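Local structure of ribose 5-phosphate isomerase, putative (Trypanosoma brucei brucei, 6FXS) at residues V84-C89 / N126-G131. The protein probably catalyses the interconversion of ribose 5-phosphate and ribulose 5-phosphate. Numbering follows the deposited sequence.
Sequences VGILVC and NVVCLG
Strands 84-89 and 127-131 are parallel neighbours in the central sheet of a Rossmann-like alpha/beta/alpha sandwich. Five backbone hydrogen bonds join segments 84-89 and 126-131, starting with Gly85 N to Asn126 O (2.8 Å), just ahead of strand 127-131. Gly85 O then accepts Val128 N. Leu87 N donates to Val128 O (2.9 Å), and Leu87 O accepts Leu130 N. Cys89 N closes the series on Leu130 O at 3.1 Å. CA-H...O contacts fill in between, such as Ile86 CA to Val128 O (3.4 Å).

On one face, Ile86 and Val128 lie side by side, with their CG1 atoms 3.6 Å apart. Val128 CG1 sits between its backbone N and carbonyl carbon (chi1 61°), which brings it against both Ile86 CG1 and Gly85 O. Leu130 CD1 reaches Ile86 CG2 at 4.0 Å. Helices 37-46 and 137-149 cover this face. On the other, the Leu87 and Val127 side chains cross at a slant, Leu87 CD1 lying 3.8 Å from Val127 CG1. Val127 CG2 lies 4.2 Å from Gly85 CA, where glycine places no side chain. Helix 93-100 packs on Leu87, Cys89 and Cys129. The two strands are third and fourth across the 2-1-3-5-4 parallel sheet of the RpiB/LacAB isomerase fold.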
loop_
_atom_site.group_PDB
_atom_site.type_symbol
_atom_site.label_atom_id
_atom_site.label_comp_id
_atom_site.label_asym_id
_atom_site.label_seq_id
_atom_site.Cartn_x
_atom_site.Cartn_y
_atom_site.Cartn_z
ATOM N N VAL B 84 10.437 2.735 -23.330
ATOM C CA VAL B 84 10.032 2.619 -21.900
ATOM C C VAL B 84 10.671 1.354 -21.378
ATOM O O VAL B 84 10.825 0.373 -22.163
ATOM C CB VAL B 84 8.507 2.389 -21.716
ATOM C CG1 VAL B 84 8.111 2.536 -20.233
ATOM C CG2 VAL B 84 7.678 3.358 -22.521
ATOM N N GLY B 85 11.033 1.359 -20.073
ATOM C CA GLY B 85 11.433 0.176 -19.344
ATOM C C GLY B 85 10.572 -0.325 -18.236
ATOM O O GLY B 85 9.827 0.488 -17.560
ATOM N N ILE B 86 10.592 -1.630 -17.990
ATOM C CA ILE B 86 9.885 -2.220 -16.834
ATOM C C ILE B 86 10.900 -3.129 -16.162
ATOM O O ILE B 86 11.543 -3.976 -16.843
ATOM C CB ILE B 86 8.613 -3.000 -17.243
ATOM C CG1 ILE B 86 7.581 -2.060 -17.873
ATOM C CG2 ILE B 86 8.011 -3.721 -16.062
ATOM C CD1 ILE B 86 6.453 -2.714 -18.613
ATOM N N LEU B 87 11.107 -2.945 -14.856
ATOM C CA LEU B 87 12.020 -3.780 -14.066
ATOM C C LEU B 87 11.257 -4.377 -12.894
ATOM O O LEU B 87 10.540 -3.647 -12.152
ATOM C CB LEU B 87 13.235 -2.998 -13.620
ATOM C CG LEU B 87 14.097 -2.434 -14.767
ATOM C CD1 LEU B 87 15.126 -1.519 -14.167
ATOM C CD2 LEU B 87 14.809 -3.640 -15.438
ATOM N N VAL B 88 11.407 -5.701 -12.738
ATOM C CA VAL B 88 10.777 -6.471 -11.697
ATOM C C VAL B 88 11.799 -7.233 -10.840
ATOM O O VAL B 88 12.504 -8.124 -11.350
ATOM C CB VAL B 88 9.799 -7.506 -12.241
ATOM C CG1 VAL B 88 9.052 -8.138 -11.070
ATOM C CG2 VAL B 88 8.784 -6.879 -13.159
ATOM N N CYS B 89 11.861 -6.918 -9.546
ATOM C CA CYS B 89 12.650 -7.699 -8.565
ATOM C C CYS B 89 11.691 -7.929 -7.391
ATOM O O CYS B 89 10.461 -7.807 -7.520
ATOM C CB CYS B 89 13.985 -6.992 -8.186
ATOM S SG CYS B 89 14.086 -5.438 -7.098
ATOM N N ASN B 126 10.573 7.164 -17.343
ATOM C CA ASN B 126 10.799 6.284 -18.506
ATOM C C ASN B 126 11.082 4.786 -18.157
ATOM O O ASN B 126 11.186 3.960 -19.061
ATOM C CB ASN B 126 11.836 6.919 -19.492
ATOM C CG ASN B 126 13.126 7.316 -18.860
ATOM O OD1 ASN B 126 13.483 6.868 -17.730
ATOM N ND2 ASN B 126 13.901 8.125 -19.586
ATOM N N VAL B 127 11.234 4.443 -16.868
ATOM C CA VAL B 127 11.351 3.110 -16.373
ATOM C C VAL B 127 10.445 2.994 -15.096
ATOM O O VAL B 127 10.473 3.889 -14.249
ATOM C CB VAL B 127 12.811 2.756 -16.001
ATOM C CG1 VAL B 127 12.928 1.354 -15.428
ATOM C CG2 VAL B 127 13.729 2.935 -17.212
ATOM N N VAL B 128 9.572 1.995 -15.055
ATOM C CA VAL B 128 8.776 1.666 -13.870
ATOM C C VAL B 128 9.398 0.452 -13.163
ATOM O O VAL B 128 9.742 -0.552 -13.822
ATOM C CB VAL B 128 7.298 1.444 -14.202
ATOM C CG1 VAL B 128 7.091 0.282 -15.166
ATOM C CG2 VAL B 128 6.493 1.248 -12.926
ATOM N N CYS B 129 9.557 0.525 -11.838
ATOM C CA CYS B 129 10.159 -0.577 -11.101
ATOM C C CYS B 129 9.115 -1.128 -10.162
ATOM O O CYS B 129 8.293 -0.343 -9.540
ATOM C CB CYS B 129 11.370 -0.076 -10.328
ATOM S SG CYS B 129 12.652 0.692 -11.330
ATOM N N LEU B 130 9.047 -2.457 -10.127
ATOM C CA LEU B 130 7.964 -3.210 -9.482
ATOM C C LEU B 130 8.490 -4.303 -8.575
ATOM O O LEU B 130 9.602 -4.862 -8.837
ATOM C CB LEU B 130 7.116 -3.854 -10.539
ATOM C CG LEU B 130 6.565 -2.848 -11.582
ATOM C CD1 LEU B 130 5.903 -3.667 -12.662
ATOM C CD2 LEU B 130 5.556 -1.960 -10.923
ATOM N N GLY B 131 7.708 -4.614 -7.544
ATOM C CA GLY B 131 8.043 -5.692 -6.610
ATOM C C GLY B 131 7.093 -6.860 -6.751
ATOM O O GLY B 131 5.886 -6.732 -6.471
#